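PDB 4LE4: beta-glucanase from Podospora anserina, which probably hydrolyses beta-glucans as a family 131 glycoside hydrolase and binds cellotriose. Local coordinates for residues G61-L66 with D223-G228; R103-A108 with W157-W162; S122-L127 with V194-S199. All coordinates share one frame; numbering follows the deposited sequence.

Contact 1: G61-L66 with D223-G228; sequences GAKITL and DFYWSG
Lys63 lies against Tyr225, and Thr65 against Asp223, on one face of two antiparallel strands of the concanavalin-like beta-sandwich. In the backbone ladder, Ala62 with Trp226 and Ile64 with Phe224 are hydrogen-bonded pairs, and the bond from Ile64 N to Phe224 O (2.7 Å) is almost straight at 175°. Gly61 suits the strand end, since a side chain would run into Trp226 O.

Apolar contacts dominate the other face. Ile64 CD1 makes a CH-pi contact over the five-membered ring of Trp226, 3.8 Å from its centroid; Trp226 NE1 is buried here without a partner in the model. Leu66 CD1 meets Phe224 CE1, and Val209 of the second sheet packs on Phe224 and Trp226.

Lys63 CG, anti to the backbone N (chi1 176°), lies against the Tyr225 ring, and Lys63 CD is 3.4 Å from Tyr225 OH. A water links Lys63 NZ to Asp223 OD2, which also accepts a hydrogen bond from Asn107 ND2. An alanine at Asp223 would probably leave Thr65 OG1 and Asn107 ND2 without their carboxylate acceptors, and the water on Lys63 without its link to 223-228. Thr65 OG1 donates to Asp223 OD1 at 2.7 Å, on the anti side, 30° out of the carboxylate plane.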
loop_
_atom_site.group_PDB
_atom_site.type_symbol
_atom_site.label_atom_id
_atom_site.label_comp_id
_atom_site.label_asym_id
_atom_site.label_seq_id
_atom_site.Cartn_x
_atom_site.Cartn_y
_atom_site.Cartn_z
ATOM N N GLY A 61 3.370 3.687 12.492
ATOM C CA GLY A 61 2.842 3.673 11.136
ATOM C C GLY A 61 3.812 4.533 10.341
ATOM O O GLY A 61 4.702 5.182 10.895
ATOM N N ALA A 62 3.650 4.567 9.024
ATOM C CA ALA A 62 4.528 5.359 8.201
ATOM C C ALA A 62 3.761 6.417 7.426
ATOM O O ALA A 62 2.723 6.130 6.829
ATOM C CB ALA A 62 5.277 4.445 7.219
ATOM N N LYS A 63 4.248 7.654 7.467
ATOM C CA LYS A 63 3.634 8.681 6.639
ATOM C C LYS A 63 4.498 8.654 5.380
ATOM O O LYS A 63 5.718 8.823 5.457
ATOM C CB LYS A 63 3.737 10.066 7.290
ATOM C CG LYS A 63 3.179 11.164 6.371
ATOM C CD LYS A 63 3.053 12.490 7.149
ATOM C CE LYS A 63 4.366 12.980 7.618
ATOM N NZ LYS A 63 4.149 14.331 8.273
ATOM N N ILE A 64 3.868 8.384 4.236
ATOM C CA ILE A 64 4.548 8.357 2.953
ATOM C C ILE A 64 4.110 9.630 2.245
ATOM O O ILE A 64 2.925 9.927 2.130
ATOM C CB ILE A 64 4.181 7.066 2.158
ATOM C CG1 ILE A 64 4.893 5.884 2.835
ATOM C CG2 ILE A 64 4.653 7.181 0.706
ATOM C CD1 ILE A 64 4.655 4.522 2.200
ATOM N N THR A 65 5.095 10.386 1.807
ATOM C CA THR A 65 4.864 11.690 1.197
ATOM C C THR A 65 5.332 11.880 -0.240
ATOM O O THR A 65 6.416 11.452 -0.613
ATOM C CB THR A 65 5.592 12.760 2.054
ATOM O OG1 THR A 65 5.009 12.771 3.368
ATOM C CG2 THR A 65 5.495 14.141 1.423
ATOM N N LEU A 66 4.511 12.552 -1.029
ATOM C CA LEU A 66 4.898 12.903 -2.378
ATOM C C LEU A 66 5.058 14.406 -2.275
ATOM O O LEU A 66 4.139 15.097 -1.804
ATOM C CB LEU A 66 3.788 12.639 -3.382
ATOM C CG LEU A 66 3.394 11.182 -3.599
ATOM C CD1 LEU A 66 2.224 11.085 -4.625
ATOM C CD2 LEU A 66 4.624 10.461 -4.119
ATOM N N ASP A 223 0.177 13.432 1.623
ATOM C CA ASP A 223 0.573 12.487 2.667
ATOM C C ASP A 223 -0.370 11.279 2.720
ATOM O O ASP A 223 -1.589 11.435 2.701
ATOM C CB ASP A 223 0.547 13.157 4.050
ATOM C CG ASP A 223 1.617 14.260 4.222
ATOM O OD1 ASP A 223 2.720 14.151 3.628
ATOM O OD2 ASP A 223 1.365 15.232 4.990
ATOM N N PHE A 224 0.211 10.085 2.846
ATOM C CA PHE A 224 -0.550 8.832 2.940
ATOM C C PHE A 224 -0.027 8.104 4.176
ATOM O O PHE A 224 1.168 8.002 4.358
ATOM C CB PHE A 224 -0.308 7.987 1.690
ATOM C CG PHE A 224 -0.629 8.709 0.398
ATOM C CD1 PHE A 224 0.254 9.635 -0.133
ATOM C CD2 PHE A 224 -1.828 8.460 -0.269
ATOM C CE1 PHE A 224 -0.042 10.321 -1.326
ATOM C CE2 PHE A 224 -2.141 9.133 -1.459
ATOM C CZ PHE A 224 -1.260 10.056 -1.985
ATOM N N TYR A 225 -0.922 7.585 4.998
ATOM C CA TYR A 225 -0.549 6.925 6.251
ATOM C C TYR A 225 -0.744 5.440 6.110
ATOM O O TYR A 225 -1.763 5.003 5.604
ATOM C CB TYR A 225 -1.410 7.483 7.372
ATOM C CG TYR A 225 -1.149 8.961 7.513
ATOM C CD1 TYR A 225 -0.173 9.427 8.389
ATOM C CD2 TYR A 225 -1.815 9.890 6.703
ATOM C CE1 TYR A 225 0.148 10.794 8.464
ATOM C CE2 TYR A 225 -1.511 11.249 6.764
ATOM C CZ TYR A 225 -0.522 11.702 7.653
ATOM O OH TYR A 225 -0.211 13.049 7.764
ATOM N N TRP A 226 0.243 4.679 6.556
ATOM C CA TRP A 226 0.214 3.219 6.390
ATOM C C TRP A 226 0.596 2.485 7.660
ATOM O O TRP A 226 1.461 2.964 8.399
ATOM C CB TRP A 226 1.282 2.797 5.372
ATOM C CG TRP A 226 1.137 3.344 4.000
ATOM C CD1 TRP A 226 1.319 4.655 3.593
ATOM C CD2 TRP A 226 0.781 2.607 2.846
ATOM N NE1 TRP A 226 1.087 4.760 2.250
ATOM C CE2 TRP A 226 0.758 3.520 1.757
ATOM C CE3 TRP A 226 0.472 1.259 2.613
ATOM C CZ2 TRP A 226 0.441 3.125 0.448
ATOM C CZ3 TRP A 226 0.151 0.868 1.301
ATOM C CH2 TRP A 226 0.141 1.800 0.245
ATOM N N SER A 227 -0.006 1.315 7.890
ATOM C CA SER A 227 0.406 0.475 9.022
ATOM C C SER A 227 -0.047 -0.951 8.727
ATOM O O SER A 227 -0.746 -1.185 7.741
ATOM C CB SER A 227 -0.171 0.967 10.361
ATOM O OG SER A 227 -1.575 0.933 10.424
ATOM N N GLY A 228 0.406 -1.902 9.540
ATOM C CA GLY A 228 -0.034 -3.269 9.354
ATOM C C GLY A 228 0.261 -3.895 8.008
ATOM O O GLY A 228 -0.520 -4.690 7.529
HETATM O O HOH W 1 2.860 16.419 6.836
#

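Contact 2: R103-A108 with W157-W162; sequences RKDINA and WAADVW
Arg103 and Asp160 join two irregular segments through their backbones: Asp160 N donates to Arg103 O at 2.8 Å, almost in line with the carbonyl. Each segment makes a type II turn, Asp105 to Ala108 and Ala158 to Val161, and Asp160 takes a positive phi of 65° in the second.

Arg103 carries the side-chain contact. Its CG stands between the backbone N and the carbonyl carbon (chi1 74°), and from there the chain extends over one face of the Trp157 indole, with Arg103 CD above the ring centre and 3.8 Å from the five-membered centroid. The long apolar part of arginine thus covers the ring, while the guanidinium, nearly perpendicular to it, grips Trp157 O side-on through Arg103 NE (3.0 Å) and Arg103 NH2 (2.9 Å). That oxygen lies in the guanidinium plane, but NE approaches it from above the carbonyl plane. Arg103 NH1 forms a salt bridge with Asp105 OD1 (3.2 Å), which fixes the group's far side. Ala159 N lies over one guanidinium face, offset toward the rim, and the small CB of Ala159 packs against the Asp105 carboxylate. Lys104 NZ and Asp160 OD1 share a water, 2.6 Å from each.

The two loops follow strands 94-102 and 150-156, one from each sheet. Trp157 reaches inward to Leu101 and Phe224, and Pro109 packs on both Arg103 and Trp157 at this margin of the sandwich.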
loop_
_atom_site.group_PDB
_atom_site.type_symbol
_atom_site.label_atom_id
_atom_site.label_comp_id
_atom_site.label_asym_id
_atom_site.label_seq_id
_atom_site.Cartn_x
_atom_site.Cartn_y
_atom_site.Cartn_z
ATOM N N ARG A 103 -5.932 8.671 4.854
ATOM C CA ARG A 103 -5.492 9.984 4.398
ATOM C C ARG A 103 -6.152 10.970 5.392
ATOM O O ARG A 103 -7.144 10.648 6.049
ATOM C CB ARG A 103 -6.036 10.324 3.008
ATOM C CG ARG A 103 -7.516 10.665 3.053
ATOM C CD ARG A 103 -8.028 11.125 1.664
ATOM N NE ARG A 103 -9.446 11.475 1.719
ATOM C CZ ARG A 103 -9.926 12.648 2.143
ATOM N NH1 ARG A 103 -9.112 13.615 2.561
ATOM N NH2 ARG A 103 -11.237 12.850 2.139
ATOM N N LYS A 104 -5.587 12.165 5.482
ATOM C CA LYS A 104 -6.146 13.233 6.316
ATOM C C LYS A 104 -6.621 14.345 5.347
ATOM O O LYS A 104 -6.463 14.234 4.131
ATOM C CB LYS A 104 -5.047 13.799 7.234
ATOM C CG LYS A 104 -4.544 12.816 8.282
ATOM C CD LYS A 104 -3.442 13.467 9.176
ATOM C CE LYS A 104 -2.892 12.511 10.234
ATOM N NZ LYS A 104 -3.909 12.136 11.268
ATOM N N ASP A 105 -7.194 15.421 5.881
ATOM C CA ASP A 105 -7.583 16.516 5.011
ATOM C C ASP A 105 -6.360 17.427 4.756
ATOM O O ASP A 105 -6.327 18.160 3.776
ATOM C CB ASP A 105 -8.736 17.314 5.635
ATOM C CG ASP A 105 -10.083 16.687 5.355
ATOM O OD1 ASP A 105 -10.246 16.073 4.265
ATOM O OD2 ASP A 105 -10.987 16.824 6.208
ATOM N N ILE A 106 -5.353 17.383 5.635
ATOM C CA ILE A 106 -4.142 18.192 5.433
ATOM C C ILE A 106 -3.261 17.390 4.477
ATOM O O ILE A 106 -3.078 16.176 4.664
ATOM C CB ILE A 106 -3.359 18.427 6.747
ATOM C CG1 ILE A 106 -4.137 19.382 7.661
ATOM C CG2 ILE A 106 -1.983 19.002 6.440
ATOM C CD1 ILE A 106 -4.311 20.776 7.098
ATOM N N ASN A 107 -2.743 18.055 3.455
ATOM C CA ASN A 107 -1.923 17.392 2.445
ATOM C C ASN A 107 -2.680 16.165 1.910
ATOM O O ASN A 107 -2.106 15.085 1.745
ATOM C CB ASN A 107 -0.581 16.965 3.035
ATOM C CG ASN A 107 0.247 18.140 3.442
ATOM O OD1 ASN A 107 0.062 19.230 2.911
ATOM N ND2 ASN A 107 1.172 17.940 4.360
ATOM N N ALA A 108 -3.970 16.345 1.655
ATOM C CA ALA A 108 -4.767 15.241 1.132
ATOM C C ALA A 108 -4.392 14.941 -0.313
ATOM O O ALA A 108 -4.030 15.833 -1.069
ATOM C CB ALA A 108 -6.243 15.591 1.212
ATOM N N TRP A 157 -13.702 7.904 -0.069
ATOM C CA TRP A 157 -12.502 7.939 0.764
ATOM C C TRP A 157 -12.533 9.149 1.714
ATOM O O TRP A 157 -12.157 10.254 1.346
ATOM C CB TRP A 157 -11.264 7.986 -0.116
ATOM C CG TRP A 157 -9.966 7.703 0.639
ATOM C CD1 TRP A 157 -9.845 7.338 1.966
ATOM C CD2 TRP A 157 -8.645 7.726 0.104
ATOM N NE1 TRP A 157 -8.532 7.135 2.270
ATOM C CE2 TRP A 157 -7.767 7.366 1.152
ATOM C CE3 TRP A 157 -8.104 8.017 -1.167
ATOM C CZ2 TRP A 157 -6.386 7.290 0.974
ATOM C CZ3 TRP A 157 -6.742 7.942 -1.349
ATOM C CH2 TRP A 157 -5.882 7.576 -0.271
ATOM N N ALA A 158 -12.996 8.920 2.930
ATOM C CA ALA A 158 -13.106 9.985 3.925
ATOM C C ALA A 158 -11.810 10.194 4.729
ATOM O O ALA A 158 -11.014 9.276 4.919
ATOM C CB ALA A 158 -14.260 9.662 4.884
ATOM N N ALA A 159 -11.617 11.417 5.201
ATOM C CA ALA A 159 -10.453 11.746 6.009
ATOM C C ALA A 159 -10.465 11.009 7.345
ATOM O O ALA A 159 -11.532 10.775 7.916
ATOM C CB ALA A 159 -10.415 13.251 6.263
ATOM N N ASP A 160 -9.269 10.668 7.826
ATOM C CA ASP A 160 -9.055 10.012 9.119
ATOM C C ASP A 160 -9.622 8.615 9.275
ATOM O O ASP A 160 -9.652 8.077 10.395
ATOM C CB ASP A 160 -9.607 10.894 10.252
ATOM C CG ASP A 160 -9.176 12.340 10.116
ATOM O OD1 ASP A 160 -7.987 12.562 9.868
ATOM O OD2 ASP A 160 -10.011 13.262 10.250
ATOM N N VAL A 161 -10.112 8.033 8.185
ATOM C CA VAL A 161 -10.651 6.680 8.252
ATOM C C VAL A 161 -9.579 5.698 7.865
ATOM O O VAL A 161 -8.950 5.863 6.833
ATOM C CB VAL A 161 -11.861 6.491 7.267
ATOM C CG1 VAL A 161 -12.283 5.008 7.214
ATOM C CG2 VAL A 161 -13.033 7.354 7.728
ATOM N N TRP A 162 -9.363 4.679 8.688
ATOM C CA TRP A 162 -8.378 3.669 8.356
ATOM C C TRP A 162 -9.022 2.550 7.562
ATOM O O TRP A 162 -10.032 2.018 7.974
ATOM C CB TRP A 162 -7.763 3.086 9.633
ATOM C CG TRP A 162 -6.671 3.938 10.147
ATOM C CD1 TRP A 162 -6.763 4.914 11.131
ATOM C CD2 TRP A 162 -5.336 3.990 9.649
ATOM N NE1 TRP A 162 -5.558 5.556 11.254
ATOM C CE2 TRP A 162 -4.662 5.014 10.366
ATOM C CE3 TRP A 162 -4.634 3.271 8.655
ATOM C CZ2 TRP A 162 -3.325 5.335 10.135
ATOM C CZ3 TRP A 162 -3.284 3.598 8.412
ATOM C CH2 TRP A 162 -2.646 4.625 9.160
HETATM O O HOH W 2 -8.676 7.794 5.142
HETATM O O HOH W 3 -6.329 11.138 11.334
HETATM O O HOH W 4 -6.379 14.450 11.384
HETATM O O HOH W 5 -8.083 15.068 8.673
#

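Contact 3: S122-L127 with V194-S199; sequences SHFTEL and VKTSTS
Phe124 meets Thr198 through one ring face, and Thr196 and Ser197 near the base of its side chain. Thr198 OG1 lies above the plane toward the rim, 3.4 Å from Phe124 CZ. Thr198 CA stands over the same ring, 4.2 Å from the centroid and 12° off its normal, so a backbone C-H supplies a CH-pi contact. Nearer the main chain, Phe124 CB is 3.2 Å from Ser197 O and 3.9 Å from Thr196 CG2. A flat aromatic suits this place because its broad face can accept an extended backbone; Thr198, with its short side chain, can lay its CA and OG1 over the ring, and Thr196 sets a methyl against Phe124 CB. With OG1 anti to its backbone N (chi1 -164°), Thr198 carries that oxygen over the Phe124 ring. Thr198 OG1 is buried here and has no polar partner in the model.

Water joins the segments near the ring edge, where Ser122 OG lies in the plane of the Phe124 ring. One molecule accepts from Ser122 OG at 2.6 Å and from Ser199 N at 2.8 Å, and donates to Ser197 O. A second donates to Ser199 O and receives a weak bond from Ser122 N. Serine fits such a margin, its small hydroxyl being able to reach water while Ser122 OG also takes a weak bond from Phe124 N.

Farther out, Phe120 stacks with the Phe124 ring, and Ile169 and Phe171 touch both Phe124 and Thr198. Val147 packs on Thr196. The chain between 122 and 125 turns from strand 115-120 into strand 125-129, its antiparallel neighbour, whereas 196-199 leaves strand 188-195 of the other sheet. Packing of a strand-joining turn from one sheet against a loop from the other, with the Phe124 ring between them, accords with the beta-sandwich of the concanavalin clan.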
loop_
_atom_site.group_PDB
_atom_site.type_symbol
_atom_site.label_atom_id
_atom_site.label_comp_id
_atom_site.label_asym_id
_atom_site.label_seq_id
_atom_site.Cartn_x
_atom_site.Cartn_y
_atom_site.Cartn_z
ATOM N N SER A 122 2.988 -5.338 -12.525
ATOM C CA SER A 122 2.175 -5.561 -13.736
ATOM C C SER A 122 0.788 -4.939 -13.559
ATOM O O SER A 122 -0.070 -4.978 -14.454
ATOM C CB SER A 122 2.016 -7.064 -13.927
ATOM O OG SER A 122 1.214 -7.568 -12.893
ATOM N N HIS A 123 0.559 -4.378 -12.379
ATOM C CA HIS A 123 -0.723 -3.783 -12.026
ATOM C C HIS A 123 -1.917 -4.746 -12.120
ATOM O O HIS A 123 -3.042 -4.318 -12.358
ATOM C CB HIS A 123 -0.977 -2.492 -12.851
ATOM C CG HIS A 123 0.019 -1.400 -12.572
ATOM N ND1 HIS A 123 1.279 -1.363 -13.137
ATOM C CD2 HIS A 123 -0.062 -0.308 -11.774
ATOM C CE1 HIS A 123 1.929 -0.292 -12.703
ATOM N NE2 HIS A 123 1.135 0.358 -11.873
ATOM N N PHE A 124 -1.691 -6.035 -11.851
ATOM C CA PHE A 124 -2.797 -6.987 -11.951
ATOM C C PHE A 124 -3.809 -6.689 -10.878
ATOM O O PHE A 124 -5.002 -6.960 -11.046
ATOM C CB PHE A 124 -2.325 -8.450 -11.943
ATOM C CG PHE A 124 -1.776 -8.948 -10.632
ATOM C CD1 PHE A 124 -2.626 -9.346 -9.617
ATOM C CD2 PHE A 124 -0.413 -9.114 -10.463
ATOM C CE1 PHE A 124 -2.124 -9.912 -8.436
ATOM C CE2 PHE A 124 0.108 -9.682 -9.293
ATOM C CZ PHE A 124 -0.751 -10.081 -8.278
ATOM N N THR A 125 -3.332 -6.143 -9.761
ATOM C CA THR A 125 -4.265 -5.660 -8.733
ATOM C C THR A 125 -3.596 -4.461 -8.015
ATOM O O THR A 125 -2.379 -4.321 -8.043
ATOM C CB THR A 125 -4.712 -6.738 -7.728
ATOM O OG1 THR A 125 -5.865 -6.250 -7.027
ATOM C CG2 THR A 125 -3.591 -7.078 -6.722
ATOM N N GLU A 126 -4.408 -3.587 -7.437
ATOM C CA GLU A 126 -3.907 -2.368 -6.780
ATOM C C GLU A 126 -5.125 -1.587 -6.301
ATOM O O GLU A 126 -6.275 -1.977 -6.585
ATOM C CB GLU A 126 -3.199 -1.510 -7.836
ATOM C CG GLU A 126 -4.172 -1.000 -8.965
ATOM C CD GLU A 126 -3.462 -0.532 -10.238
ATOM O OE1 GLU A 126 -2.411 0.108 -10.107
ATOM O OE2 GLU A 126 -3.965 -0.772 -11.382
ATOM N N LEU A 127 -4.889 -0.503 -5.547
ATOM C CA LEU A 127 -5.991 0.396 -5.223
ATOM C C LEU A 127 -5.717 1.612 -6.121
ATOM O O LEU A 127 -4.588 1.809 -6.588
ATOM C CB LEU A 127 -5.981 0.869 -3.759
ATOM C CG LEU A 127 -6.089 -0.214 -2.689
ATOM C CD1 LEU A 127 -6.206 0.479 -1.310
ATOM C CD2 LEU A 127 -7.266 -1.133 -2.949
ATOM N N VAL A 194 -11.376 -12.803 -8.322
ATOM C CA VAL A 194 -11.554 -12.393 -9.711
ATOM C C VAL A 194 -10.360 -12.883 -10.543
ATOM O O VAL A 194 -9.216 -12.775 -10.101
ATOM C CB VAL A 194 -11.598 -10.838 -9.808
ATOM C CG1 VAL A 194 -11.722 -10.400 -11.245
ATOM C CG2 VAL A 194 -12.733 -10.313 -8.990
ATOM N N LYS A 195 -10.622 -13.399 -11.745
ATOM C CA LYS A 195 -9.556 -13.910 -12.620
ATOM C C LYS A 195 -8.765 -12.813 -13.322
ATOM O O LYS A 195 -9.345 -11.854 -13.808
ATOM C CB LYS A 195 -10.134 -14.811 -13.723
ATOM C CG LYS A 195 -10.688 -16.142 -13.287
ATOM C CD LYS A 195 -10.673 -17.099 -14.483
ATOM C CE LYS A 195 -11.504 -18.377 -14.269
ATOM N NZ LYS A 195 -12.979 -18.116 -14.242
ATOM N N THR A 196 -7.443 -12.960 -13.381
ATOM C CA THR A 196 -6.599 -11.997 -14.074
ATOM C C THR A 196 -5.230 -12.637 -14.216
ATOM O O THR A 196 -4.977 -13.667 -13.613
ATOM C CB THR A 196 -6.467 -10.639 -13.282
ATOM O OG1 THR A 196 -6.015 -9.602 -14.169
ATOM C CG2 THR A 196 -5.474 -10.761 -12.150
ATOM N N SER A 197 -4.349 -12.037 -15.013
ATOM C CA SER A 197 -2.985 -12.560 -15.176
ATOM C C SER A 197 -2.193 -12.184 -13.941
ATOM O O SER A 197 -1.831 -11.014 -13.756
ATOM C CB SER A 197 -2.269 -11.936 -16.380
ATOM O OG SER A 197 -2.787 -12.414 -17.602
ATOM N N THR A 198 -1.933 -13.168 -13.096
ATOM C CA THR A 198 -1.186 -12.924 -11.898
ATOM C C THR A 198 0.213 -13.416 -12.235
ATOM O O THR A 198 0.472 -14.616 -12.295
ATOM C CB THR A 198 -1.827 -13.688 -10.726
ATOM O OG1 THR A 198 -1.321 -13.167 -9.499
ATOM C CG2 THR A 198 -1.551 -15.162 -10.804
ATOM N N SER A 199 1.097 -12.492 -12.548
ATOM C CA SER A 199 2.462 -12.860 -12.902
ATOM C C SER A 199 3.295 -11.970 -12.008
ATOM O O SER A 199 3.126 -10.753 -12.006
ATOM C CB SER A 199 2.729 -12.559 -14.384
ATOM O OG SER A 199 3.952 -13.131 -14.842
HETATM O O HOH W 6 4.129 -8.234 -11.266
HETATM O O HOH W 7 0.918 -9.974 -13.714
#

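From the N terminus, strand 61-66 comes first, and its pairing with 223-228 in contact 1 closes a long loop that contains both other contacts. Within it, 103-108 precedes 122-127, then 157-162 precedes 194-199: contact 2 closes a loop of 48 intervening residues and contact 3 one of 66, and the two cross along the chain. Contact 1 joins neighbouring strands of one sheet; contacts 2 and 3 each connect parts of both sheets at the surface. Contacts 1 and 2 touch, through Asn107 on Asp223 and Trp162 on Tyr225. Contact 3 lies on the opposite side of the chain's centre, its centre about 23 Å from that of contact 1.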